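Local structure of ParA (Salmonella enterica subsp. enterica serovar Newport str. SL317, 3EZF) at the interface of chains A and B. The protein acts in plasmid partition as a ParA-family ATPase with a winged helix-turn-helix and, bound to ADP, regulates transcription. Residues are numbered along the deposited sequence; one frame, centred on the assembly and turned at random. Chains: chain A/B, ParA.

Contact 1: the interface of chains A and B. Residues chain A 156-157, 213, 257-259; chain B 156-157, 213, 257-259.
The polar contact across the two-fold axis is a meeting of the two His258 imidazoles. A:His258 NE2 and B:His258 NE2 lie 3.0 Å apart in a weak hydrogen bond, bent to 128° at the hydrogen, with either ring as possible donor. If the bond is real, one ring would donate and the other accept at any moment, which would break the symmetry of the pair; a charge on both rings would probably be disfavoured. The rings are nearly coplanar and meet side by side through NE2 and CD2, without stacking.

The carboxamide of Gln157 from the opposite chain adjoins the CE1 corner of each ring. Its plane is turned only 18° from that of the imidazole, and A:Gln157 CD is 3.4 Å from B:His258 CE1. CG stands anti to the carbonyl carbon, and a bend at chi2 (69°) brings the amide to the ring. As modelled, OE1 is on the ND1 side and NE2 on the NE2 side of the imidazole, but at this resolution the amide O and N could be exchanged.

Pro156 and Leu259 of the other chain lie over one face of the imidazole. A:Pro156 CB sits near the ND1 side, 3.5 Å from B:His258 ND1, and A:Leu259 CD2 lies over CG and CB, 3.9 Å from B:His258 CB. Nearer the backbone, B:His258 CB touches A:Gly213 CA at 3.8 Å.

Pro156 and Gln157 belong to the DLDPQ motif at the end of strand 149-153, His258 and Leu259 to the loop between strand 250-254 and helix 261-267, and Gly213 to helix 212-216; the patch thus joins two loops at strand ends of the ATPase domain and a short helix.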
ATOM      1  N   PRO A 156      -7.833  -1.747   4.880  1.00 64.73           N
ATOM      2  CA  PRO A 156      -8.090  -0.316   5.108  1.00 66.77           C
ATOM      3  C   PRO A 156      -8.000   0.536   3.827  1.00 70.59           C
ATOM      4  O   PRO A 156      -8.809   1.445   3.620  1.00 68.10           O
ATOM      5  CB  PRO A 156      -7.028   0.064   6.136  1.00 67.45           C
ATOM      6  CG  PRO A 156      -6.866  -1.235   6.934  1.00 69.58           C
ATOM      7  CD  PRO A 156      -6.850  -2.282   5.846  1.00 65.71           C
ATOM      8  N   GLN A 157      -7.030   0.229   2.965  1.00 73.56           N
ATOM      9  CA  GLN A 157      -6.834   0.976   1.722  1.00 74.77           C
ATOM     10  C   GLN A 157      -7.956   0.836   0.711  1.00 74.44           C
ATOM     11  O   GLN A 157      -8.051   1.627  -0.217  1.00 74.07           O
ATOM     12  CB  GLN A 157      -5.512   0.587   1.059  1.00 80.09           C
ATOM     13  CG  GLN A 157      -4.306   1.301   1.646  1.00 85.30           C
ATOM     14  CD  GLN A 157      -3.994   0.861   3.063  1.00 89.73           C
ATOM     15  OE1 GLN A 157      -4.851   0.902   3.947  1.00 90.51           O
ATOM     16  NE2 GLN A 157      -2.756   0.438   3.288  1.00 92.66           N
ATOM     17  N   GLY A 213      -9.437   1.722   9.190  1.00 51.84           N
ATOM     18  CA  GLY A 213      -8.132   1.653   9.826  1.00 51.83           C
ATOM     19  C   GLY A 213      -8.267   2.163  11.250  1.00 54.16           C
ATOM     20  O   GLY A 213      -7.747   1.579  12.200  1.00 54.56           O
ATOM     21  N   PRO A 257      -1.213  -6.015   5.877  1.00 65.58           N
ATOM     22  CA  PRO A 257      -0.360  -6.753   6.823  1.00 70.19           C
ATOM     23  C   PRO A 257      -0.596  -6.410   8.299  1.00 74.73           C
ATOM     24  O   PRO A 257      -1.482  -6.958   8.955  1.00 70.89           O
ATOM     25  CB  PRO A 257       1.053  -6.363   6.390  1.00 69.69           C
ATOM     26  CG  PRO A 257       0.885  -5.891   4.967  1.00 70.23           C
ATOM     27  CD  PRO A 257      -0.399  -5.141   5.020  1.00 68.22           C
ATOM     28  N   HIS A 258       0.253  -5.520   8.804  1.00 78.39           N
ATOM     29  CA  HIS A 258       0.218  -5.023  10.176  1.00 83.50           C
ATOM     30  C   HIS A 258      -1.105  -5.235  10.903  1.00 84.05           C
ATOM     31  O   HIS A 258      -1.124  -5.745  12.029  1.00 86.34           O
ATOM     32  CB  HIS A 258       0.551  -3.542  10.144  1.00 88.93           C
ATOM     33  CG  HIS A 258       0.357  -2.935   8.791  1.00 95.39           C
ATOM     34  ND1 HIS A 258       1.192  -3.208   7.725  1.00 95.86           N
ATOM     35  CD2 HIS A 258      -0.615  -2.128   8.307  1.00 98.51           C
ATOM     36  CE1 HIS A 258       0.742  -2.600   6.649  1.00 96.81           C
ATOM     37  NE2 HIS A 258      -0.356  -1.935   6.970  1.00101.27           N
ATOM     38  N   LEU A 259      -2.203  -4.829  10.264  1.00 84.78           N
ATOM     39  CA  LEU A 259      -3.547  -4.973  10.838  1.00 81.22           C
ATOM     40  C   LEU A 259      -3.618  -6.262  11.649  1.00 79.44           C
ATOM     41  O   LEU A 259      -2.984  -7.264  11.302  1.00 82.87           O
ATOM     42  CB  LEU A 259      -4.596  -5.020   9.720  1.00 80.17           C
ATOM     43  CG  LEU A 259      -5.659  -3.921   9.680  1.00 81.16           C
ATOM     44  CD1 LEU A 259      -6.443  -3.971  10.973  1.00 82.62           C
ATOM     45  CD2 LEU A 259      -5.029  -2.548   9.478  1.00 77.58           C
TER
ATOM     46  N   PRO B 156       5.433   0.323   7.655  1.00 64.73           N
ATOM     47  CA  PRO B 156       5.647  -1.133   7.646  1.00 66.77           C
ATOM     48  C   PRO B 156       6.067  -1.683   6.269  1.00 70.59           C
ATOM     49  O   PRO B 156       6.932  -2.558   6.180  1.00 68.10           O
ATOM     50  CB  PRO B 156       4.301  -1.682   8.107  1.00 67.45           C
ATOM     51  CG  PRO B 156       3.804  -0.581   9.052  1.00 69.58           C
ATOM     52  CD  PRO B 156       4.143   0.676   8.287  1.00 65.71           C
ATOM     53  N   GLN B 157       5.466  -1.156   5.201  1.00 73.56           N
ATOM     54  CA  GLN B 157       5.769  -1.608   3.842  1.00 74.77           C
ATOM     55  C   GLN B 157       7.175  -1.299   3.366  1.00 74.44           C
ATOM     56  O   GLN B 157       7.635  -1.874   2.389  1.00 74.07           O
ATOM     57  CB  GLN B 157       4.765  -1.030   2.843  1.00 80.09           C
ATOM     58  CG  GLN B 157       3.458  -1.803   2.780  1.00 85.30           C
ATOM     59  CD  GLN B 157       2.633  -1.669   4.045  1.00 89.73           C
ATOM     60  OE1 GLN B 157       3.109  -1.936   5.149  1.00 90.51           O
ATOM     61  NE2 GLN B 157       1.381  -1.253   3.888  1.00 92.66           N
ATOM     62  N   GLY B 213       5.495  -4.060  11.393  1.00 51.84           N
ATOM     63  CA  GLY B 213       4.047  -4.076  11.507  1.00 51.83           C
ATOM     64  C   GLY B 213       3.674  -4.888  12.736  1.00 54.16           C
ATOM     65  O   GLY B 213       2.820  -4.502  13.533  1.00 54.56           O
ATOM     66  N   PRO B 257      -1.266   4.545   7.066  1.00 65.58           N
ATOM     67  CA  PRO B 257      -2.435   5.095   7.771  1.00 70.19           C
ATOM     68  C   PRO B 257      -2.740   4.431   9.120  1.00 74.73           C
ATOM     69  O   PRO B 257      -2.178   4.787  10.156  1.00 70.89           O
ATOM     70  CB  PRO B 257      -3.575   4.867   6.779  1.00 69.69           C
ATOM     71  CG  PRO B 257      -2.880   4.707   5.450  1.00 70.23           C
ATOM     72  CD  PRO B 257      -1.673   3.911   5.804  1.00 68.22           C
ATOM     73  N   HIS B 258      -3.677   3.489   9.075  1.00 78.39           N
ATOM     74  CA  HIS B 258      -4.124   2.705  10.222  1.00 83.50           C
ATOM     75  C   HIS B 258      -3.168   2.700  11.410  1.00 84.05           C
ATOM     76  O   HIS B 258      -3.582   2.953  12.547  1.00 86.34           O
ATOM     77  CB  HIS B 258      -4.361   1.282   9.751  1.00 88.93           C
ATOM     78  CG  HIS B 258      -3.662   0.975   8.466  1.00 95.39           C
ATOM     79  ND1 HIS B 258      -4.061   1.507   7.254  1.00 95.86           N
ATOM     80  CD2 HIS B 258      -2.547   0.252   8.208  1.00 98.51           C
ATOM     81  CE1 HIS B 258      -3.225   1.127   6.313  1.00 96.81           C
ATOM     82  NE2 HIS B 258      -2.293   0.364   6.861  1.00101.27           N
ATOM     83  N   LEU B 259      -1.896   2.397  11.144  1.00 84.78           N
ATOM     84  CA  LEU B 259      -0.862   2.357  12.184  1.00 81.22           C
ATOM     85  C   LEU B 259      -1.145   3.437  13.224  1.00 79.44           C
ATOM     86  O   LEU B 259      -1.650   4.515  12.895  1.00 82.87           O
ATOM     87  CB  LEU B 259       0.519   2.602  11.566  1.00 80.17           C
ATOM     88  CG  LEU B 259       1.569   1.495  11.679  1.00 81.16           C
ATOM     89  CD1 LEU B 259       1.824   1.231  13.146  1.00 82.62           C
ATOM     90  CD2 LEU B 259       1.113   0.225  10.969  1.00 77.58           C
TER

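Contact 2: the interface of chains A and B. Residues chain A 119, 257, 286, 289-290; chain B 209-211, 214.
In this ParA-type P-loop ATPase, Ile210 of chain B inserts between the residue preceding the KGGVSKT Walker A sequence of chain A, the proline of the DTGP loop and helix 281-291. The isoleucine branches at CB. Its CG2 methyl, in the crowded site flanked by backbone N and C, turns toward the helix and packs on A:Lys289 CB at 3.9 Å, the two side chains running antiparallel alongside each other. The other branch starts with CG1, anti to the backbone N (chi1 180°), which is 4.2 Å from A:Leu119 CD2. A bend at chi2 (61°) carries CD1 to the tip, where it meets two partners. B:Ile210 CD1 lies 3.8 Å from A:Leu119 CD2, tip to tip, and 3.9 Å from A:Pro257 CB, the proline side chain lying across the isoleucine at about a right angle. Leu119 turns CG anti to its own backbone N and presents the CD2 methyl to the isoleucine.

Beyond the aliphatic stem, Lys289 bends at chi2 and again at chi4 and reaches across the carboxylate of Asp211. The ammonium NZ of A:Lys289 and OD2 of B:Asp211 form a salt bridge at 3.2 Å, weak as a hydrogen bond. The carboxylate turns out toward the lysine, whose charge would probably help to keep it ionised.

Ser209 and Asp211 are tied together within chain B: the backbone N of B:Asp211 gives B:Ser209 OG a nearly straight bond of 2.9 Å, 170° at the hydrogen. With OG anti to the serine N, this bond probably helps to hold the turn leading into helix 212-216. B:Phe214, on the helix, has the carbonyl oxygens of Ile210 and Asp211 in plane at its ring edge, while its CZ looks toward A:Tyr290 CD2 over a loose 4.5 Å.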
ATOM      1  N   LEU A 119       0.453  -9.029   0.515  1.00 72.50           N
ATOM      2  CA  LEU A 119       1.508  -8.281   1.180  1.00 74.86           C
ATOM      3  C   LEU A 119       1.822  -7.009   0.389  1.00 76.63           C
ATOM      4  O   LEU A 119       2.183  -5.977   0.960  1.00 78.07           O
ATOM      5  CB  LEU A 119       2.757  -9.159   1.298  1.00 74.56           C
ATOM      6  CG  LEU A 119       3.734  -8.833   2.432  1.00 79.58           C
ATOM      7  CD1 LEU A 119       4.759  -9.960   2.558  1.00 79.12           C
ATOM      8  CD2 LEU A 119       4.416  -7.487   2.173  1.00 79.91           C
ATOM      9  N   PRO A 257      -1.213  -6.015   5.877  1.00 65.58           N
ATOM     10  CA  PRO A 257      -0.360  -6.753   6.823  1.00 70.19           C
ATOM     11  C   PRO A 257      -0.596  -6.410   8.299  1.00 74.73           C
ATOM     12  O   PRO A 257      -1.482  -6.958   8.955  1.00 70.89           O
ATOM     13  CB  PRO A 257       1.053  -6.363   6.390  1.00 69.69           C
ATOM     14  CG  PRO A 257       0.885  -5.891   4.967  1.00 70.23           C
ATOM     15  CD  PRO A 257      -0.399  -5.141   5.020  1.00 68.22           C
ATOM     16  N   SER A 286      10.230 -10.715   1.771  1.00 64.36           N
ATOM     17  CA  SER A 286       9.102 -10.286   2.605  1.00 60.74           C
ATOM     18  C   SER A 286       8.039 -11.338   2.826  1.00 61.17           C
ATOM     19  O   SER A 286       7.637 -11.605   3.959  1.00 60.42           O
ATOM     20  CB  SER A 286       8.427  -9.059   2.003  1.00 58.10           C
ATOM     21  OG  SER A 286       9.262  -7.928   2.116  1.00 61.33           O
ATOM     22  N   LYS A 289       9.258 -13.800   5.178  1.00 59.20           N
ATOM     23  CA  LYS A 289       9.299 -13.180   6.489  1.00 63.28           C
ATOM     24  C   LYS A 289       7.870 -13.244   7.051  1.00 64.58           C
ATOM     25  O   LYS A 289       7.658 -13.620   8.203  1.00 63.01           O
ATOM     26  CB  LYS A 289       9.748 -11.718   6.339  1.00 66.32           C
ATOM     27  CG  LYS A 289      10.527 -11.152   7.509  1.00 70.93           C
ATOM     28  CD  LYS A 289      11.905 -11.787   7.607  1.00 76.57           C
ATOM     29  CE  LYS A 289      12.767 -11.074   8.628  1.00 79.95           C
ATOM     30  NZ  LYS A 289      12.991  -9.665   8.214  1.00 81.79           N
ATOM     31  N   TYR A 290       6.896 -12.890   6.212  1.00 66.07           N
ATOM     32  CA  TYR A 290       5.486 -12.889   6.595  1.00 63.04           C
ATOM     33  C   TYR A 290       4.982 -14.286   6.914  1.00 63.61           C
ATOM     34  O   TYR A 290       4.310 -14.495   7.928  1.00 65.45           O
ATOM     35  CB  TYR A 290       4.638 -12.280   5.475  1.00 64.48           C
ATOM     36  CG  TYR A 290       3.162 -12.183   5.801  1.00 65.27           C
ATOM     37  CD1 TYR A 290       2.284 -13.218   5.474  1.00 68.63           C
ATOM     38  CD2 TYR A 290       2.634 -11.039   6.394  1.00 66.54           C
ATOM     39  CE1 TYR A 290       0.909 -13.118   5.735  1.00 66.51           C
ATOM     40  CE2 TYR A 290       1.270 -10.929   6.659  1.00 67.94           C
ATOM     41  CZ  TYR A 290       0.414 -11.969   6.317  1.00 66.04           C
ATOM     42  OH  TYR A 290      -0.938 -11.854   6.544  1.00 66.61           O
TER
ATOM     43  N   SER B 209      10.824  -2.315   7.932  1.00 52.71           N
ATOM     44  CA  SER B 209      10.687  -3.721   7.596  1.00 52.51           C
ATOM     45  C   SER B 209       9.228  -4.122   7.624  1.00 54.17           C
ATOM     46  O   SER B 209       8.384  -3.373   8.113  1.00 59.56           O
ATOM     47  CB  SER B 209      11.446  -4.584   8.589  1.00 54.95           C
ATOM     48  OG  SER B 209      11.165  -5.951   8.350  1.00 61.97           O
ATOM     49  N   ILE B 210       8.929  -5.304   7.096  1.00 52.39           N
ATOM     50  CA  ILE B 210       7.557  -5.790   7.106  1.00 52.03           C
ATOM     51  C   ILE B 210       7.330  -6.353   8.504  1.00 50.10           C
ATOM     52  O   ILE B 210       6.196  -6.625   8.908  1.00 47.70           O
ATOM     53  CB  ILE B 210       7.322  -6.898   6.049  1.00 48.39           C
ATOM     54  CG1 ILE B 210       5.871  -7.377   6.097  1.00 47.75           C
ATOM     55  CG2 ILE B 210       8.256  -8.061   6.304  1.00 51.01           C
ATOM     56  CD1 ILE B 210       4.857  -6.280   5.793  1.00 52.13           C
ATOM     57  N   ASP B 211       8.432  -6.524   9.231  1.00 48.64           N
ATOM     58  CA  ASP B 211       8.383  -7.037  10.592  1.00 52.72           C
ATOM     59  C   ASP B 211       7.795  -5.997  11.549  1.00 57.27           C
ATOM     60  O   ASP B 211       7.006  -6.335  12.458  1.00 51.48           O
ATOM     61  CB  ASP B 211       9.781  -7.404  11.082  1.00 55.38           C
ATOM     62  CG  ASP B 211      10.037  -8.885  11.030  1.00 62.83           C
ATOM     63  OD1 ASP B 211       9.051  -9.649  11.137  1.00 62.99           O
ATOM     64  OD2 ASP B 211      11.220  -9.284  10.898  1.00 64.13           O
ATOM     65  N   PHE B 214       4.326  -6.031  12.891  1.00 54.84           N
ATOM     66  CA  PHE B 214       4.096  -6.879  14.050  1.00 55.22           C
ATOM     67  C   PHE B 214       4.523  -6.144  15.312  1.00 53.89           C
ATOM     68  O   PHE B 214       3.825  -6.162  16.324  1.00 54.41           O
ATOM     69  CB  PHE B 214       4.860  -8.193  13.882  1.00 55.96           C
ATOM     70  CG  PHE B 214       4.276  -9.065  12.812  1.00 60.41           C
ATOM     71  CD1 PHE B 214       4.500  -8.785  11.467  1.00 60.60           C
ATOM     72  CD2 PHE B 214       3.373 -10.067  13.140  1.00 58.25           C
ATOM     73  CE1 PHE B 214       3.817  -9.483  10.468  1.00 61.90           C
ATOM     74  CE2 PHE B 214       2.692 -10.762  12.146  1.00 60.78           C
ATOM     75  CZ  PHE B 214       2.911 -10.471  10.812  1.00 63.03           C
TER

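The C-alpha centres of contact 1 and contact 2 lie about 11 Å apart, and A:Pro257 belongs to both. Chain B's segment 209-214 also spans them, since Gly213, in contact 1, and Phe214, in contact 2, are neighbours in helix 212-216. Contact 1 sits on the two-fold axis, whereas contact 2 recurs with the chains exchanged, so the axis is flanked by two copies of it. Because both patches draw on loops of the nucleotide-binding motifs, pairing of the subunits might be coupled to the state of the nucleotide site, if this dimer is the one that functions in solution.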